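Local coordinates for protein Two-component system response regulator (Bacteroides fragilis, PDB 2QR3) that probably acts in a two-component pathway as a phosphorylation-controlled transcription regulator, this chain being its N-terminal receiver domain, at residues I6-D11 with V30-S35; P48-L53 with P82-T87. All coordinates share one frame; numbering follows the deposited sequence.

Interaction 1 of 2, residues I6-D11 with V30-S35; sequences IIIVDD and VITLSS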
loop_
_atom_site.group_PDB
_atom_site.type_symbol
_atom_site.label_atom_id
_atom_site.label_comp_id
_atom_site.label_asym_id
_atom_site.label_seq_id
_atom_site.Cartn_x
_atom_site.Cartn_y
_atom_site.Cartn_z
ATOM N N ILE A 6 4.789 7.719 2.627
ATOM C CA ILE A 6 4.044 6.484 2.300
ATOM C C ILE A 6 2.568 6.821 2.210
ATOM O O ILE A 6 2.077 7.649 2.976
ATOM C CB ILE A 6 4.239 5.392 3.357
ATOM C CG1 ILE A 6 3.508 4.098 2.945
ATOM C CG2 ILE A 6 3.801 5.835 4.763
ATOM C CD1 ILE A 6 3.967 2.851 3.786
ATOM N N ILE A 7 1.868 6.206 1.260
ATOM C CA ILE A 7 0.414 6.381 1.139
ATOM C C ILE A 7 -0.211 5.019 1.544
ATOM O O ILE A 7 0.195 3.964 1.044
ATOM C CB ILE A 7 0.012 6.758 -0.301
ATOM C CG1 ILE A 7 0.621 8.121 -0.689
ATOM C CG2 ILE A 7 -1.524 6.777 -0.505
ATOM C CD1 ILE A 7 0.567 8.327 -2.150
ATOM N N ILE A 8 -1.186 5.064 2.444
ATOM C CA ILE A 8 -1.972 3.880 2.814
ATOM C C ILE A 8 -3.408 4.047 2.321
ATOM O O ILE A 8 -4.071 5.069 2.619
ATOM C CB ILE A 8 -1.916 3.641 4.345
ATOM C CG1 ILE A 8 -0.441 3.540 4.792
ATOM C CG2 ILE A 8 -2.602 2.346 4.711
ATOM C CD1 ILE A 8 0.026 4.784 5.325
ATOM N N VAL A 9 -3.880 3.052 1.580
ATOM C CA VAL A 9 -5.159 3.116 0.901
ATOM C C VAL A 9 -5.967 1.955 1.472
ATOM O O VAL A 9 -5.633 0.784 1.248
ATOM C CB VAL A 9 -4.990 2.922 -0.643
ATOM C CG1 VAL A 9 -6.343 3.036 -1.352
ATOM C CG2 VAL A 9 -3.930 3.909 -1.236
ATOM N N ASP A 10 -7.042 2.266 2.189
ATOM C CA ASP A 10 -7.853 1.181 2.789
ATOM C C ASP A 10 -9.264 1.708 3.058
ATOM O O ASP A 10 -9.433 2.886 3.400
ATOM C CB ASP A 10 -7.191 0.689 4.087
ATOM C CG ASP A 10 -7.629 -0.737 4.483
ATOM O OD1 ASP A 10 -8.820 -0.937 4.833
ATOM O OD2 ASP A 10 -6.788 -1.678 4.439
ATOM N N ASP A 11 -10.251 0.829 2.879
ATOM C CA ASP A 11 -11.671 1.123 3.116
ATOM C C ASP A 11 -11.982 1.197 4.607
ATOM O O ASP A 11 -13.002 1.779 4.999
ATOM C CB ASP A 11 -12.532 0.007 2.521
ATOM C CG ASP A 11 -12.728 0.145 1.014
ATOM O OD1 ASP A 11 -12.473 1.243 0.470
ATOM O OD2 ASP A 11 -13.163 -0.859 0.396
ATOM N N VAL A 30 2.995 10.098 6.632
ATOM C CA VAL A 30 2.104 8.977 6.417
ATOM C C VAL A 30 0.770 9.568 5.974
ATOM O O VAL A 30 0.108 10.253 6.759
ATOM C CB VAL A 30 1.932 8.145 7.691
ATOM C CG1 VAL A 30 0.953 7.026 7.435
ATOM C CG2 VAL A 30 3.278 7.549 8.153
ATOM N N ILE A 31 0.388 9.297 4.732
ATOM C CA ILE A 31 -0.881 9.756 4.193
ATOM C C ILE A 31 -1.847 8.572 4.146
ATOM O O ILE A 31 -1.521 7.531 3.575
ATOM C CB ILE A 31 -0.696 10.347 2.794
ATOM C CG1 ILE A 31 0.192 11.589 2.891
ATOM C CG2 ILE A 31 -2.056 10.665 2.184
ATOM C CD1 ILE A 31 0.592 12.195 1.560
ATOM N N THR A 32 -3.018 8.725 4.755
ATOM C CA THR A 32 -4.029 7.662 4.723
ATOM C C THR A 32 -5.234 8.176 3.967
ATOM O O THR A 32 -5.606 9.363 4.103
ATOM C CB THR A 32 -4.466 7.245 6.152
ATOM O OG1 THR A 32 -4.970 8.398 6.857
ATOM C CG2 THR A 32 -3.272 6.649 6.920
ATOM N N LEU A 33 -5.854 7.315 3.172
ATOM C CA LEU A 33 -7.049 7.737 2.407
ATOM C C LEU A 33 -7.928 6.553 2.031
ATOM O O LEU A 33 -7.478 5.422 2.097
ATOM C CB LEU A 33 -6.632 8.502 1.148
ATOM C CG LEU A 33 -5.674 7.809 0.187
ATOM C CD1 LEU A 33 -6.474 7.011 -0.864
ATOM C CD2 LEU A 33 -4.840 8.882 -0.510
ATOM N N SER A 34 -9.172 6.828 1.637
ATOM C CA SER A 34 -10.094 5.789 1.206
ATOM C C SER A 34 -10.798 6.185 -0.109
ATOM O O SER A 34 -11.746 5.524 -0.549
ATOM C CB SER A 34 -11.134 5.565 2.318
ATOM O OG SER A 34 -10.479 5.230 3.544
ATOM N N SER A 35 -10.315 7.248 -0.744
ATOM C CA SER A 35 -10.940 7.796 -1.947
ATOM C C SER A 35 -10.062 7.686 -3.198
ATOM O O SER A 35 -8.940 8.151 -3.174
ATOM C CB SER A 35 -11.249 9.288 -1.698
ATOM O OG SER A 35 -11.355 9.984 -2.935
#

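Interaction 2 of 2, residues P48-L53 with P82-T87; sequences PEVVLL and PVVLFT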
loop_
_atom_site.group_PDB
_atom_site.type_symbol
_atom_site.label_atom_id
_atom_site.label_comp_id
_atom_site.label_asym_id
_atom_site.label_seq_id
_atom_site.Cartn_x
_atom_site.Cartn_y
_atom_site.Cartn_z
ATOM N N PRO A 48 5.500 9.752 -3.385
ATOM C CA PRO A 48 5.515 8.615 -2.461
ATOM C C PRO A 48 6.639 7.642 -2.752
ATOM O O PRO A 48 7.020 7.475 -3.912
ATOM C CB PRO A 48 4.166 7.943 -2.718
ATOM C CG PRO A 48 3.803 8.322 -4.098
ATOM C CD PRO A 48 4.284 9.759 -4.212
ATOM N N GLU A 49 7.163 7.020 -1.702
ATOM C CA GLU A 49 8.164 5.965 -1.832
ATOM C C GLU A 49 7.575 4.554 -1.906
ATOM O O GLU A 49 8.217 3.649 -2.398
ATOM C CB GLU A 49 9.177 6.068 -0.699
ATOM C CG GLU A 49 10.267 7.090 -1.119
ATOM C CD GLU A 49 11.323 7.318 -0.096
ATOM O OE1 GLU A 49 11.887 6.327 0.409
ATOM O OE2 GLU A 49 11.619 8.505 0.166
ATOM N N VAL A 50 6.350 4.397 -1.421
ATOM C CA VAL A 50 5.678 3.097 -1.468
ATOM C C VAL A 50 4.174 3.377 -1.211
ATOM O O VAL A 50 3.839 4.407 -0.594
ATOM C CB VAL A 50 6.311 2.107 -0.434
ATOM C CG1 VAL A 50 6.176 2.623 0.966
ATOM C CG2 VAL A 50 5.703 0.683 -0.558
ATOM N N VAL A 51 3.299 2.490 -1.708
ATOM C CA VAL A 51 1.866 2.567 -1.443
ATOM C C VAL A 51 1.505 1.238 -0.804
ATOM O O VAL A 51 1.894 0.173 -1.323
ATOM C CB VAL A 51 1.035 2.723 -2.747
ATOM C CG1 VAL A 51 -0.491 2.763 -2.432
ATOM C CG2 VAL A 51 1.409 4.025 -3.479
ATOM N N LEU A 52 0.776 1.278 0.309
ATOM C CA LEU A 52 0.183 0.055 0.891
ATOM C C LEU A 52 -1.285 0.050 0.471
ATOM O O LEU A 52 -2.052 0.961 0.856
ATOM C CB LEU A 52 0.292 0.060 2.437
ATOM C CG LEU A 52 -0.311 -1.176 3.157
ATOM C CD1 LEU A 52 0.380 -2.479 2.663
ATOM C CD2 LEU A 52 -0.132 -1.006 4.681
ATOM N N LEU A 53 -1.662 -0.943 -0.333
ATOM C CA LEU A 53 -2.973 -0.985 -0.997
ATOM C C LEU A 53 -3.862 -2.167 -0.547
ATOM O O LEU A 53 -3.539 -3.353 -0.768
ATOM C CB LEU A 53 -2.807 -1.033 -2.529
ATOM C CG LEU A 53 -4.064 -1.153 -3.412
ATOM C CD1 LEU A 53 -4.951 0.102 -3.294
ATOM C CD2 LEU A 53 -3.609 -1.391 -4.873
ATOM N N PRO A 82 6.769 1.368 -5.891
ATOM C CA PRO A 82 6.430 0.069 -5.280
ATOM C C PRO A 82 5.027 0.076 -4.677
ATOM O O PRO A 82 4.682 1.023 -3.974
ATOM C CB PRO A 82 7.447 -0.061 -4.137
ATOM C CG PRO A 82 8.626 0.787 -4.612
ATOM C CD PRO A 82 7.983 1.958 -5.280
ATOM N N VAL A 83 4.258 -0.975 -4.969
ATOM C CA VAL A 83 2.927 -1.143 -4.384
ATOM C C VAL A 83 2.917 -2.447 -3.622
ATOM O O VAL A 83 3.251 -3.520 -4.193
ATOM C CB VAL A 83 1.830 -1.186 -5.478
ATOM C CG1 VAL A 83 0.457 -1.471 -4.810
ATOM C CG2 VAL A 83 1.769 0.142 -6.243
ATOM N N VAL A 84 2.578 -2.367 -2.337
ATOM C CA VAL A 84 2.491 -3.555 -1.492
ATOM C C VAL A 84 0.993 -3.798 -1.226
ATOM O O VAL A 84 0.315 -2.897 -0.777
ATOM C CB VAL A 84 3.243 -3.331 -0.159
ATOM C CG1 VAL A 84 3.053 -4.551 0.794
ATOM C CG2 VAL A 84 4.751 -3.100 -0.434
ATOM N N LEU A 85 0.498 -4.996 -1.524
ATOM C CA LEU A 85 -0.923 -5.338 -1.283
ATOM C C LEU A 85 -1.129 -5.727 0.182
ATOM O O LEU A 85 -0.268 -6.384 0.780
ATOM C CB LEU A 85 -1.333 -6.498 -2.212
ATOM C CG LEU A 85 -1.277 -6.100 -3.697
ATOM C CD1 LEU A 85 -1.435 -7.352 -4.535
ATOM C CD2 LEU A 85 -2.397 -5.059 -4.030
ATOM N N PHE A 86 -2.280 -5.332 0.754
ATOM C CA PHE A 86 -2.600 -5.614 2.158
ATOM C C PHE A 86 -3.815 -6.536 2.047
ATOM O O PHE A 86 -4.899 -6.094 1.612
ATOM C CB PHE A 86 -2.970 -4.298 2.857
ATOM C CG PHE A 86 -2.719 -4.260 4.342
ATOM C CD1 PHE A 86 -2.033 -5.261 5.016
ATOM C CD2 PHE A 86 -3.118 -3.130 5.072
ATOM C CE1 PHE A 86 -1.784 -5.188 6.403
ATOM C CE2 PHE A 86 -2.863 -3.041 6.458
ATOM C CZ PHE A 86 -2.198 -4.067 7.119
ATOM N N THR A 87 -3.636 -7.803 2.429
ATOM C CA THR A 87 -4.612 -8.836 2.075
ATOM C C THR A 87 -5.112 -9.643 3.282
ATOM O O THR A 87 -4.325 -10.054 4.114
ATOM C CB THR A 87 -4.047 -9.800 0.980
ATOM O OG1 THR A 87 -5.077 -10.716 0.579
ATOM C CG2 THR A 87 -2.890 -10.619 1.516
#

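Interaction 1 of 2, residues I6-D11 with V30-S35
The flat peptide carbonyl of Asp-10 is met in its own plane by Ser-34, whose OG donates to Asp-10 O at 2.6 Å. A serine suits this place because its short arm reaches back to segment 6-11 just where the strand pairing ends: OG lies anti to its carbonyl carbon, beside the backbone N (chi1 -57°). Behind it the parallel strands 6-9 and 30-33 exchange four backbone bonds, from Ile-31 N to Ile-6 O at one end to Asp-10 N to Leu-33 O, a longer 3.2 Å, at the other.

Branched residues fill both faces of the paired strands. On the face with Ile-6 and Ile-8, Ile-6 CG2 lies alongside Val-30 CG2 at 3.8 Å. Ile-8 CD1 comes within 3.2 Å of Val-30 CG1, tighter than usual; with chi2 at an uncommon 98°, the placing of that methyl is doubtful. Leu-16 of helix 13-23 packs on Ile-8 here. On the other face Leu-33 turns one methyl to each of two residues of strand 6-9: Leu-33 CD2 meets Ile-7 CG2 at 3.9 Å, while Leu-33 CD1 sits 4.0 Å from Val-9 CG1 and equally far from Val-9 CG2. Helix 36-45 covers this side through Leu-39 and Val-42.

Within this beta-alpha-beta unit, apolar side-chain packing gives way to a side-chain hydrogen bond at the C-terminal ends of the strands. Leu-33 O and Ser-34 OG hold both polar backbone atoms of Asp-10, consistent with a steady position for its carboxylate, which forms a salt bridge with Lys-109 and lies close to Asp-54.

Interaction 2 of 2, residues P48-L53 with P82-T87
Val-84 O is gripped twice by the neighbouring strand: Leu-53 N donates a nearly straight hydrogen bond at 2.8 Å, and the CA-H of Leu-52 adds a weaker contact, with Leu-52 CA 3.4 Å away. This is parallel pairing in the centre of the CheY-like receiver fold, where strands 48-54 and 83-88 lie side by side and helix 67-77 falls between them in the chain. Val-84 N donates in turn to Val-51 O. Proline is tolerated just before strand 83-88 because in this pairing only its carbonyl is used, as acceptor for Val-51 N; its ring carbon CD rests 3.3 Å from Glu-49 O.

Beta-branched and leucine side chains suit a sheet buried under helices. Leu-53 packs on the side of the sheet shared with Val-51, Val-83 and Leu-85; Leu-53 and Leu-85 lie side by side, CD2 to CD2 4.0 Å, and Leu-53 CB touches Val-83 CG1. On the other side Val-50 CG2 meets Val-84 CG2 at 3.9 Å, and Leu-52 CD1 reaches Val-84 CG1. Helix 113-124 covers these residues with Leu-116, Thr-119 and Ala-123.

Toward the C-terminal end Phe-86 N donates a hydrogen bond to Leu-53 O from above the carbonyl plane. The Phe-86 ring, which also meets Trp-111, receives Leu-52 over one face in a CH-pi contact: Leu-52 CD2 stands 3.6 Å above the ring plane, displaced toward the rim, and 3.7 Å from Phe-86 CD2.

In the fold
Interactions 1 and 2 are two pairings of one five-stranded parallel sheet of order 29-33, 5-9, 48-54, 83-88, 105-109, separated by the pairing of 5-9 with 48-54; their centres lie about 10 Å apart. In that middle pairing Leu-52 N probably donates to Ile-7 O at 2.8 Å. Val-9 N probably donates to Leu-52 O at 2.9 Å, while Ile-7 CD1 packs 3.7 Å from Pro-48 CB. The strands lead toward Asp-54, the predicted phosphorylation site, unmodified here. Asp-10 and Asp-11 follow the first strand, and Asp-11 N donates to Asp-54 OD2. Thr-87 and Lys-109 probably correspond to the conserved threonine and lysine of receiver domains.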